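Local coordinates for protein EF-P arginine 32 rhamnosyl-transferase (Pseudomonas putida KT2440, PDB 5NV8) that belongs to the EarP family of elongation factor P rhamnosyltransferases and carries 2'-deoxy-thymidine-beta-l-rhamnose in a ligand pocket, at residues Q240-G245 with D251-G256. Residues are numbered along the deposited sequence; the frame is centred on the assembly and turned at random.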
loop_
_atom_site.group_PDB
_atom_site.type_symbol
_atom_site.label_atom_id
_atom_site.label_comp_id
_atom_site.label_asym_id
_atom_site.label_seq_id
_atom_site.Cartn_x
_atom_site.Cartn_y
_atom_site.Cartn_z
ATOM N N GLN A 240 0.093 23.254 -6.338
ATOM C CA GLN A 240 1.158 24.103 -6.863
ATOM C C GLN A 240 1.468 23.799 -8.323
ATOM O O GLN A 240 2.034 24.651 -9.016
ATOM C CB GLN A 240 2.426 23.944 -6.022
ATOM C CG GLN A 240 2.224 24.143 -4.529
ATOM C CD GLN A 240 3.339 23.524 -3.703
ATOM O OE1 GLN A 240 4.480 23.423 -4.155
ATOM N NE2 GLN A 240 3.011 23.103 -2.486
ATOM N N TRP A 241 1.116 22.605 -8.804
ATOM C CA TRP A 241 1.347 22.272 -10.205
ATOM C C TRP A 241 0.228 22.796 -11.097
ATOM O O TRP A 241 0.496 23.353 -12.167
ATOM C CB TRP A 241 1.496 20.758 -10.369
ATOM C CG TRP A 241 1.773 20.346 -11.783
ATOM C CD1 TRP A 241 2.980 20.360 -12.420
ATOM C CD2 TRP A 241 0.819 19.871 -12.741
ATOM N NE1 TRP A 241 2.837 19.920 -13.713
ATOM C CE2 TRP A 241 1.521 19.613 -13.935
ATOM C CE3 TRP A 241 -0.559 19.636 -12.703
ATOM C CZ2 TRP A 241 0.891 19.131 -15.082
ATOM C CZ3 TRP A 241 -1.183 19.158 -13.843
ATOM C CH2 TRP A 241 -0.457 18.912 -15.017
ATOM N N LEU A 242 -1.028 22.628 -10.675
ATOM C CA LEU A 242 -2.144 23.119 -11.476
ATOM C C LEU A 242 -2.222 24.640 -11.461
ATOM O O LEU A 242 -2.685 25.244 -12.435
ATOM C CB LEU A 242 -3.454 22.510 -10.980
ATOM C CG LEU A 242 -3.618 21.012 -11.250
ATOM C CD1 LEU A 242 -4.480 20.370 -10.180
ATOM C CD2 LEU A 242 -4.205 20.771 -12.633
ATOM N N GLY A 243 -1.786 25.272 -10.373
ATOM C CA GLY A 243 -1.667 26.712 -10.311
ATOM C C GLY A 243 -2.921 27.469 -9.930
ATOM O O GLY A 243 -2.867 28.700 -9.813
ATOM N N GLU A 244 -4.043 26.787 -9.731
ATOM C CA GLU A 244 -5.279 27.457 -9.363
ATOM C C GLU A 244 -5.433 27.429 -7.838
ATOM O O GLU A 244 -4.454 27.241 -7.106
ATOM C CB GLU A 244 -6.449 26.804 -10.108
ATOM C CG GLU A 244 -6.047 26.120 -11.406
ATOM C CD GLU A 244 -7.207 25.945 -12.373
ATOM O OE1 GLU A 244 -8.265 25.434 -11.966
ATOM O OE2 GLU A 244 -7.051 26.314 -13.555
ATOM N N GLY A 245 -6.663 27.615 -7.349
ATOM C CA GLY A 245 -6.900 27.721 -5.937
ATOM C C GLY A 245 -6.682 26.404 -5.211
ATOM O O GLY A 245 -6.289 25.389 -5.807
ATOM N N ASP A 251 -12.941 17.968 -6.064
ATOM C CA ASP A 251 -12.439 18.682 -7.233
ATOM C C ASP A 251 -11.778 17.720 -8.213
ATOM O O ASP A 251 -10.969 16.872 -7.822
ATOM C CB ASP A 251 -11.446 19.762 -6.807
ATOM C CG ASP A 251 -12.100 20.875 -6.019
ATOM O OD1 ASP A 251 -13.347 20.941 -6.000
ATOM O OD2 ASP A 251 -11.367 21.686 -5.416
ATOM N N VAL A 252 -12.128 17.853 -9.490
ATOM C CA VAL A 252 -11.523 17.077 -10.566
ATOM C C VAL A 252 -11.211 18.026 -11.718
ATOM O O VAL A 252 -12.082 18.782 -12.162
ATOM C CB VAL A 252 -12.429 15.907 -11.015
ATOM C CG1 VAL A 252 -13.768 16.398 -11.548
ATOM C CG2 VAL A 252 -11.729 15.047 -12.051
ATOM N N ARG A 253 -9.958 18.022 -12.172
ATOM C CA ARG A 253 -9.487 18.991 -13.153
ATOM C C ARG A 253 -8.626 18.304 -14.206
ATOM O O ARG A 253 -7.887 17.360 -13.911
ATOM C CB ARG A 253 -8.685 20.124 -12.486
ATOM C CG ARG A 253 -9.325 20.698 -11.224
ATOM C CD ARG A 253 -8.500 21.834 -10.640
ATOM N NE ARG A 253 -9.330 22.989 -10.310
ATOM C CZ ARG A 253 -8.910 24.036 -9.606
ATOM N NH1 ARG A 253 -7.659 24.084 -9.174
ATOM N NH2 ARG A 253 -9.733 25.045 -9.356
ATOM N N THR A 254 -8.712 18.809 -15.436
ATOM C CA THR A 254 -8.048 18.213 -16.588
ATOM C C THR A 254 -7.027 19.178 -17.177
ATOM O O THR A 254 -7.296 20.375 -17.312
ATOM C CB THR A 254 -9.068 17.815 -17.669
ATOM O OG1 THR A 254 -10.002 16.876 -17.123
ATOM C CG2 THR A 254 -8.372 17.187 -18.870
ATOM N N ARG A 255 -5.852 18.644 -17.519
ATOM C CA ARG A 255 -4.822 19.378 -18.254
ATOM C C ARG A 255 -4.266 18.449 -19.322
ATOM O O ARG A 255 -3.525 17.513 -19.006
ATOM C CB ARG A 255 -3.705 19.866 -17.332
ATOM C CG ARG A 255 -4.152 20.853 -16.287
ATOM C CD ARG A 255 -4.301 22.245 -16.877
ATOM N NE ARG A 255 -4.344 23.252 -15.826
ATOM C CZ ARG A 255 -5.406 23.495 -15.066
ATOM N NH1 ARG A 255 -6.529 22.807 -15.240
ATOM N NH2 ARG A 255 -5.344 24.427 -14.131
ATOM N N GLY A 256 -4.620 18.704 -20.580
ATOM C CA GLY A 256 -4.168 17.866 -21.674
ATOM C C GLY A 256 -4.695 16.447 -21.594
ATOM O O GLY A 256 -5.903 16.217 -21.689
#
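Leu242, the last residue of helix 235-242, and Arg255, the last of strand 252-255, bring the two backbones to 8.2 Å between their CA atoms, and Gly243 then leaves the helix with positive phi. Leu242 lays CD2 over the centre of one face of the Arg255 guanidinium, 3.8 Å from CZ, while CD1 lies 4.3 Å from Arg253 CD. Bent at chi2 (-79°), the Arg255 chain carries its guanidinium back beside the helix end, where NH2 donates to Leu242 O at 3.3 Å. NH1 donates to Thr254 O, which lies in the guanidinium plane, though NH1 sits above the Thr254 carbonyl plane. The contact joins the helix C-terminus to an edge strand of the mixed sheet in a Rossmann-like domain of this GT-B-type glycosyltransferase; Arg253 bonds through its backbone to Val260 of antiparallel strand 258-263. Glu244 forms a salt-bridge network with both arginines: OE2 meets Arg255 NH2 at 2.6 Å in a weak, bent hydrogen bond, and OE1, whose exact position is doubtful, lies over one face of the Arg253 guanidinium, bridging to NH2 by charge alone. Trp241 sets CH2 4.1 Å from Arg255 CB, and its NE1 is hydrogen-bonded to Asp216 OD1 of helix 211-220.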